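Local structure of beta-glycosidase (Bacteroides caccae, 6T2R) at residues A[53-56]-A[57-60]; A[69-73]-A[74-78]; A[135-138]-A[139-142]; A[162-165]-A[166-170]. The protein is a family 16 glycoside hydrolase from a human gut bacterium, an endo-acting O-glycanase of the endo-beta-galactosidase type that helps to initiate mucin breakdown. All blocks are in the same frame, centred on the assembly; numbering follows the deposited sequence.

Contact 1: residues A[53-56]-A[57-60]; sequences GKPD and WQNT
Gly-53 and Pro-55 fold back on Gln-58 and Asn-59 in a local turn at the protein surface, within the loop between strand 48-49 and strand 68-71. Backbone bonds define it. Pro-55 O accepts two of them, from Gln-58 N at 2.9 Å and from Asn-59 N at 3.0 Å. Asn-59 N lies nearly along the C=O axis. Gln-58 N stands well above the carbonyl plane. The turn is closed at its base by Gly-53 N, which donates to Gln-58 O at 3.0 Å with a nearly straight N-H...O angle of 170°. The side chains of Pro-55 and Trp-57 lie alongside each other and point the same way. Pro-55 CB meets Trp-57 CD1 at 3.7 Å, at an oblique approach to the indole. Gln-58 CB sits over the centre of one face of the Trp-57 indole, 3.6 Å above the ring plane. The torsion that permits this is Trp-57 chi1, 81°, which sets CG between the backbone N and carbonyl carbon. The indole also packs edge-to-face with Trp-127 and touches Leu-231 of strand 228-233. Gln-58 NE2 bonds to Pro-51 O, while Asp-56 OD2 accepts from Ser-239 N. The loop's shape therefore rests mainly on main-chain polar groups: one carbonyl gripped by two N-H groups and one closing bond. The side chains tie the turn to its neighbours.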
# COMPACT_ATOMS: atom_id res chain seq x y z
N GLY A 53 15.49 5.98 0.42
CA GLY A 53 15.46 6.85 1.62
C GLY A 53 15.84 6.08 2.87
O GLY A 53 16.03 4.81 2.78
N LYS A 54 15.87 6.79 4.00
CA LYS A 54 16.47 6.34 5.28
C LYS A 54 15.58 5.34 6.00
O LYS A 54 16.11 4.38 6.55
CB LYS A 54 16.74 7.52 6.22
CG LYS A 54 17.39 8.77 5.61
CD LYS A 54 18.81 8.58 5.18
CE LYS A 54 19.79 8.68 6.32
NZ LYS A 54 21.09 8.09 5.91
N PRO A 55 14.22 5.49 6.07
CA PRO A 55 13.41 4.56 6.88
C PRO A 55 13.59 3.11 6.41
O PRO A 55 13.95 2.92 5.25
CB PRO A 55 11.96 5.02 6.73
CG PRO A 55 12.01 6.38 5.98
CD PRO A 55 13.40 6.51 5.39
N ASP A 56 13.36 2.14 7.31
CA ASP A 56 13.55 0.68 7.09
C ASP A 56 12.88 0.23 5.78
O ASP A 56 13.40 -0.70 5.12
CB ASP A 56 12.95 -0.19 8.21
CG ASP A 56 13.83 -0.36 9.43
OD1 ASP A 56 14.86 0.31 9.49
OD2 ASP A 56 13.46 -1.17 10.32
N TRP A 57 11.75 0.85 5.43
CA TRP A 57 10.96 0.43 4.26
C TRP A 57 11.65 0.92 3.00
O TRP A 57 11.55 0.22 1.98
CB TRP A 57 9.51 0.94 4.36
CG TRP A 57 9.32 2.36 3.95
CD1 TRP A 57 9.32 3.46 4.75
CD2 TRP A 57 9.09 2.84 2.62
NE1 TRP A 57 9.07 4.59 4.02
CE2 TRP A 57 8.92 4.24 2.71
CE3 TRP A 57 8.97 2.22 1.37
CZ2 TRP A 57 8.66 5.03 1.60
CZ3 TRP A 57 8.73 3.02 0.26
CH2 TRP A 57 8.55 4.40 0.39
N GLN A 58 12.30 2.08 3.07
CA GLN A 58 12.79 2.81 1.88
C GLN A 58 14.30 2.60 1.66
O GLN A 58 14.81 3.09 0.64
CB GLN A 58 12.44 4.28 2.01
CG GLN A 58 12.15 4.92 0.66
CD GLN A 58 11.91 6.39 0.82
OE1 GLN A 58 11.85 6.87 1.95
NE2 GLN A 58 11.75 7.08 -0.29
N ASN A 59 14.95 1.94 2.63
CA ASN A 59 16.35 1.45 2.63
C ASN A 59 16.87 0.90 1.30
O ASN A 59 18.07 1.00 1.06
CB ASN A 59 16.48 0.15 3.42
CG ASN A 59 17.03 0.52 4.74
OD1 ASN A 59 17.34 1.68 4.87
ND2 ASN A 59 17.14 -0.40 5.66
N THR A 60 16.04 0.11 0.65
CA THR A 60 16.45 -0.80 -0.44
C THR A 60 15.93 -0.29 -1.78
O THR A 60 16.24 -0.95 -2.82
CB THR A 60 15.91 -2.19 -0.09
OG1 THR A 60 14.50 -2.06 0.11
CG2 THR A 60 16.60 -2.76 1.14

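Contact 2: residues A[69-73]-A[74-78]; sequences EMRNG and LLILK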
# COMPACT_ATOMS: atom_id res chain seq x y z
N GLU A 69 9.52 -5.66 -13.61
CA GLU A 69 9.15 -6.43 -14.82
C GLU A 69 7.67 -6.23 -15.13
O GLU A 69 6.89 -6.10 -14.19
CB GLU A 69 9.54 -7.89 -14.65
CG GLU A 69 9.54 -8.61 -15.98
CD GLU A 69 9.82 -10.10 -15.89
OE1 GLU A 69 9.55 -10.79 -16.90
OE2 GLU A 69 10.29 -10.55 -14.81
N MET A 70 7.31 -6.12 -16.41
CA MET A 70 5.92 -6.36 -16.90
C MET A 70 5.93 -7.75 -17.55
O MET A 70 6.80 -8.01 -18.40
CB MET A 70 5.47 -5.31 -17.91
CG MET A 70 5.71 -3.91 -17.45
SD MET A 70 4.81 -3.50 -15.92
CE MET A 70 3.16 -3.30 -16.59
N ARG A 71 5.05 -8.64 -17.10
CA ARG A 71 5.03 -10.04 -17.53
C ARG A 71 3.59 -10.52 -17.59
O ARG A 71 2.92 -10.57 -16.53
CB ARG A 71 5.85 -10.86 -16.54
CG ARG A 71 5.82 -12.34 -16.87
CD ARG A 71 6.94 -13.04 -16.12
NE ARG A 71 6.55 -13.29 -14.76
CZ ARG A 71 7.31 -13.15 -13.68
NH1 ARG A 71 8.55 -12.69 -13.74
NH2 ARG A 71 6.79 -13.45 -12.52
N ASN A 72 3.09 -10.84 -18.77
CA ASN A 72 1.82 -11.60 -18.88
C ASN A 72 0.67 -10.66 -18.47
O ASN A 72 -0.22 -11.15 -17.81
CB ASN A 72 1.90 -12.85 -17.98
CG ASN A 72 0.92 -13.94 -18.31
OD1 ASN A 72 0.19 -13.87 -19.30
ND2 ASN A 72 0.92 -14.99 -17.50
N GLY A 73 0.78 -9.35 -18.71
CA GLY A 73 -0.15 -8.31 -18.20
C GLY A 73 -0.14 -8.15 -16.68
O GLY A 73 -1.10 -7.56 -16.17
N LEU A 74 0.92 -8.60 -15.99
CA LEU A 74 1.18 -8.40 -14.54
C LEU A 74 2.35 -7.44 -14.31
O LEU A 74 3.43 -7.59 -14.95
CB LEU A 74 1.56 -9.75 -13.90
CG LEU A 74 0.48 -10.82 -13.89
CD1 LEU A 74 0.97 -12.00 -13.09
CD2 LEU A 74 -0.83 -10.28 -13.31
N LEU A 75 2.22 -6.56 -13.32
CA LEU A 75 3.39 -5.81 -12.81
C LEU A 75 4.19 -6.72 -11.86
O LEU A 75 3.58 -7.39 -11.07
CB LEU A 75 2.92 -4.54 -12.10
CG LEU A 75 4.00 -3.87 -11.23
CD1 LEU A 75 5.05 -3.22 -12.14
CD2 LEU A 75 3.37 -2.85 -10.27
N ILE A 76 5.52 -6.72 -11.93
CA ILE A 76 6.42 -7.56 -11.08
C ILE A 76 7.38 -6.63 -10.39
O ILE A 76 8.06 -5.87 -11.09
CB ILE A 76 7.21 -8.58 -11.91
CG1 ILE A 76 6.31 -9.28 -12.91
CG2 ILE A 76 7.92 -9.57 -11.00
CD1 ILE A 76 5.25 -10.11 -12.26
N LEU A 77 7.42 -6.66 -9.08
CA LEU A 77 8.38 -5.85 -8.30
C LEU A 77 9.21 -6.83 -7.51
O LEU A 77 8.57 -7.77 -6.99
CB LEU A 77 7.60 -4.92 -7.37
CG LEU A 77 6.77 -3.85 -8.08
CD1 LEU A 77 5.85 -3.14 -7.09
CD2 LEU A 77 7.68 -2.85 -8.77
N LYS A 78 10.55 -6.70 -7.52
CA LYS A 78 11.45 -7.79 -7.03
C LYS A 78 12.35 -7.24 -5.93
O LYS A 78 12.61 -6.03 -5.93
CB LYS A 78 12.30 -8.39 -8.15
CG LYS A 78 11.52 -8.72 -9.41
CD LYS A 78 12.38 -8.97 -10.64
CE LYS A 78 11.52 -9.11 -11.88
NZ LYS A 78 12.34 -9.42 -13.08
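Strands 68-71 and 74-81 form a beta hairpin with a two-residue loop, connected by a type I' turn from Arg-71 to Leu-74. Asn-72 and Gly-73 occupy the corner, both with positive phi. Arg-71 and Leu-74 exchange two backbone bonds, and Glu-69 and Ile-76 exchange two more, with Ile-76 N to Glu-69 O at 2.7 Å. Met-70 and Leu-75 are the non-hydrogen-bonded pair between them, where Met-70 SD touches Leu-75 CD1 at 3.8 Å. The other face carries Glu-69, Arg-71, Leu-74, Ile-76 and Lys-78. Glu-69 runs out extended, its CG trans to the backbone N (chi1 -164°). Glu-69 OE2 receives Lys-78 NZ at 2.9 Å, on the anti side and out of the carboxylate plane. Arg-71 NH1 reaches Glu-69 OE2 as well, at 3.0 Å, but that bond is weak. Ile-76 CD1 sits over one face of the Arg-71 guanidinium, 3.7 Å above its plane and toward its rim. One carboxylate oxygen thus probably balances two positive groups. Arg-71 NH2 has a further salt bridge to Glu-252. Strand 251-263 pairs with the hairpin through Leu-75 and Val-255, the Lys-78 backbone hydrogen-bonds to that of Gly-95 in strand 92-98, and Met-70 and Leu-75 pack on Phe-37.

Contact 3: residues A[135-138]-A[139-142]; sequences KYSW and PMGG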
# COMPACT_ATOMS: atom_id res chain seq x y z
N LYS A 135 2.08 19.86 2.73
CA LYS A 135 0.96 20.29 3.61
C LYS A 135 0.80 19.39 4.84
O LYS A 135 0.19 19.85 5.84
CB LYS A 135 -0.36 20.26 2.85
CG LYS A 135 -1.46 21.08 3.51
CD LYS A 135 -2.82 21.02 2.84
CE LYS A 135 -3.91 21.61 3.72
NZ LYS A 135 -5.23 21.42 3.07
N TYR A 136 1.31 18.17 4.78
CA TYR A 136 1.15 17.17 5.85
C TYR A 136 2.53 16.59 6.15
O TYR A 136 3.41 16.47 5.24
CB TYR A 136 0.08 16.12 5.51
CG TYR A 136 -1.30 16.68 5.39
CD1 TYR A 136 -2.04 17.03 6.52
CD2 TYR A 136 -1.84 16.96 4.14
CE1 TYR A 136 -3.28 17.62 6.42
CE2 TYR A 136 -3.09 17.53 4.01
CZ TYR A 136 -3.80 17.86 5.15
OH TYR A 136 -5.04 18.41 5.02
N SER A 137 2.71 16.31 7.43
CA SER A 137 3.88 15.61 8.02
C SER A 137 3.54 14.13 8.26
O SER A 137 2.38 13.76 8.10
CB SER A 137 4.27 16.27 9.33
OG SER A 137 3.17 16.22 10.26
N TRP A 138 4.54 13.31 8.58
CA TRP A 138 4.34 11.93 9.09
C TRP A 138 4.72 11.96 10.56
O TRP A 138 5.78 12.45 10.91
CB TRP A 138 5.16 10.92 8.27
CG TRP A 138 4.83 9.52 8.63
CD1 TRP A 138 3.92 8.70 8.01
CD2 TRP A 138 5.28 8.81 9.80
NE1 TRP A 138 3.81 7.51 8.69
CE2 TRP A 138 4.65 7.54 9.78
CE3 TRP A 138 6.17 9.10 10.83
CZ2 TRP A 138 4.87 6.57 10.76
CZ3 TRP A 138 6.42 8.13 11.79
CH2 TRP A 138 5.78 6.89 11.74
N PRO A 139 3.91 11.45 11.49
CA PRO A 139 2.70 10.72 11.18
C PRO A 139 1.40 11.52 11.30
O PRO A 139 0.35 10.94 11.15
CB PRO A 139 2.76 9.66 12.29
CG PRO A 139 3.25 10.43 13.49
CD PRO A 139 4.20 11.46 12.94
N MET A 140 1.50 12.81 11.58
CA MET A 140 0.30 13.66 11.85
C MET A 140 -0.66 13.60 10.63
O MET A 140 -1.91 13.62 10.82
CB MET A 140 0.70 15.09 12.23
CG MET A 140 -0.48 16.07 12.38
SD MET A 140 -1.14 15.91 14.04
CE MET A 140 0.10 16.86 14.92
N GLY A 141 -0.13 13.47 9.43
CA GLY A 141 -0.97 13.45 8.21
C GLY A 141 -1.64 12.13 8.03
O GLY A 141 -2.59 12.02 7.20
N GLY A 142 -1.14 11.12 8.75
CA GLY A 142 -1.72 9.77 8.70
C GLY A 142 -1.00 8.85 7.71
O GLY A 142 -0.32 9.34 6.77
O HOH W 1 1.82 11.19 6.59
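Ser-137 O is gripped by two donors, Gly-141 N at 2.9 Å and a water at 3.0 Å. Gly-141 N approaches from above the carbonyl plane rather than on a lone pair. The same water gives its other hydrogen to Gly-142 O at 2.8 Å, so it bridges the carbonyls of Ser-137 and Gly-142. The peptide bond between Trp-138 and Pro-139 is cis. It brings the proline ring back against the indole of the residue before it. Pro-139 CB stands 3.6 Å from the centroid of the Trp-138 six-membered ring, only 11° off the ring normal. This is a CH-pi contact over the centre of the face. The two side chains cross at about a right angle. Trp-138 has CG opposite its own backbone N (chi1 -172°) and next to the carbonyl carbon, which lets the indole lie over the proline. This loop links strand 125-130 to strand 143-145 in the jelly-roll fold of family 16 hydrolases. Its last four residues, Pro-139 to Gly-142, form a type I beta turn closed by Gly-142 N to Pro-139 O, 2.8 Å. Ser-137 OG meets Met-140 CB at 3.4 Å. Tyr-136 CB rests on Gly-141 CA at 3.9 Å, and its ring meets this carbon obliquely. Trp-138 NE1 hydrogen-bonds to Glu-143 OE2, a tie from the loop to the strand that follows. The indole also meets Tyr-166 edge-to-face, and Tyr-136 packs on Pro-130.

Contact 4: residues A[162-165]-A[166-170]; sequences SHYT and YTLGI
His-163 and Tyr-164 both have CG trans to the backbone N (chi1 170° and -178°), and this lays their rings back along the turn toward Leu-168 and Ile-170. Leu-168 CG makes a CH-pi contact over one face of the His-163 imidazole, 4.0 Å from its centroid. Ile-170 CB makes another over one face of the Tyr-164 ring, offset toward the rim. Ile-170 CG2 packs within 3.5 Å of Tyr-164 CE1. In its own plane, at the edge of the imidazole, His-163 ND1 meets a water at 2.7 Å. That water also bonds to Thr-167 OG1 and so bridges one turn of the chain. Residues 163-167 form a short, weakly bonded helix after strand 155-161. Ser-162 is its N-cap and makes a capping box with Thr-165. Ser-162 OG accepts from Thr-165 N at 3.0 Å, and Thr-165 OG1 accepts from Ser-162 N at 2.8 Å. A second bond to the serine hydroxyl, from Tyr-164 N, is weak. Tyr-166 N donates to Ser-162 O in helical register. Leu-168 N reaches His-163 O at 2.8 Å, a wider pi-type step. Gly-169, with positive phi, is the first residue beyond the helix to leave helical backbone angles. Ile-170 N then turns back to Tyr-164 O at 3.0 Å, within the carbonyl plane. Tyr-164 OH bonds to Asn-173 O, and the ring packs on Tyr-211 of strand 206-212.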
# COMPACT_ATOMS: atom_id res chain seq x y z
N SER A 162 -0.87 7.34 12.97
CA SER A 162 -1.21 8.77 13.09
C SER A 162 -0.40 9.42 14.22
O SER A 162 0.24 8.72 14.96
CB SER A 162 -2.68 8.90 13.37
OG SER A 162 -3.01 8.36 14.65
N HIS A 163 -0.61 10.71 14.45
CA HIS A 163 -0.15 11.41 15.67
C HIS A 163 -0.67 10.66 16.90
O HIS A 163 0.05 10.50 17.87
CB HIS A 163 -0.65 12.85 15.63
CG HIS A 163 -0.47 13.62 16.88
ND1 HIS A 163 0.76 14.08 17.26
CD2 HIS A 163 -1.36 14.01 17.82
CE1 HIS A 163 0.60 14.75 18.38
NE2 HIS A 163 -0.68 14.72 18.76
N TYR A 164 -1.90 10.20 16.83
CA TYR A 164 -2.62 9.60 17.97
C TYR A 164 -2.02 8.22 18.26
O TYR A 164 -1.73 7.98 19.41
CB TYR A 164 -4.11 9.58 17.63
CG TYR A 164 -5.04 9.04 18.69
CD1 TYR A 164 -5.38 7.69 18.70
CD2 TYR A 164 -5.66 9.88 19.61
CE1 TYR A 164 -6.30 7.19 19.60
CE2 TYR A 164 -6.57 9.38 20.53
CZ TYR A 164 -6.88 8.03 20.54
OH TYR A 164 -7.80 7.52 21.39
N THR A 165 -1.83 7.37 17.24
CA THR A 165 -1.35 6.00 17.43
C THR A 165 0.13 6.02 17.77
O THR A 165 0.54 5.22 18.60
CB THR A 165 -1.57 5.12 16.21
OG1 THR A 165 -0.72 5.57 15.16
CG2 THR A 165 -3.03 5.06 15.80
N TYR A 166 0.91 6.83 17.07
CA TYR A 166 2.39 6.79 17.12
C TYR A 166 2.92 7.84 18.11
O TYR A 166 3.54 7.48 19.09
CB TYR A 166 2.97 6.97 15.72
CG TYR A 166 4.47 6.85 15.66
CD1 TYR A 166 5.10 5.61 15.54
CD2 TYR A 166 5.27 7.98 15.71
CE1 TYR A 166 6.49 5.52 15.48
CE2 TYR A 166 6.65 7.90 15.66
CZ TYR A 166 7.26 6.67 15.55
OH TYR A 166 8.61 6.63 15.47
N THR A 167 2.73 9.13 17.86
CA THR A 167 3.30 10.17 18.75
C THR A 167 2.69 10.10 20.17
O THR A 167 3.46 10.15 21.14
CB THR A 167 3.21 11.56 18.12
OG1 THR A 167 3.69 11.48 16.78
CG2 THR A 167 4.01 12.58 18.89
N LEU A 168 1.37 9.98 20.32
CA LEU A 168 0.74 9.90 21.67
C LEU A 168 0.74 8.47 22.21
O LEU A 168 0.45 8.31 23.41
CB LEU A 168 -0.67 10.43 21.59
CG LEU A 168 -0.78 11.85 21.05
CD1 LEU A 168 -2.23 12.33 21.10
CD2 LEU A 168 0.12 12.79 21.86
N GLY A 169 0.99 7.46 21.38
CA GLY A 169 1.13 6.07 21.84
C GLY A 169 -0.21 5.37 22.03
O GLY A 169 -0.21 4.27 22.54
N ILE A 170 -1.32 5.91 21.54
CA ILE A 170 -2.63 5.28 21.79
C ILE A 170 -2.99 4.34 20.61
O ILE A 170 -3.75 4.76 19.71
CB ILE A 170 -3.66 6.38 22.08
CG1 ILE A 170 -3.17 7.34 23.17
CG2 ILE A 170 -4.96 5.75 22.49
CD1 ILE A 170 -3.76 8.74 23.10
O HOH W 2 2.80 13.51 15.56

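Contacts 2, 3 and 4 are partly buried, whereas contact 1 is a surface turn with no buried residue. Contacts 3 and 4 are neighbours. Pro-139 packs on Tyr-166 and Thr-167, and Met-140 SD lies 3.5 Å from His-163 CB, so the 135-142 loop rests on the short helix. Both use CH-pi contacts and bridging waters. Contact 2 lies across the chain's centre from them, about 32 Å from contact 3 between centres. It alone has paired strands and a salt-bridge network. Contacts 1 and 3 both close loops by backbone bonds, but Pro-139 covers an indole face, while Pro-55 approaches its indole obliquely and Gln-58 takes the face.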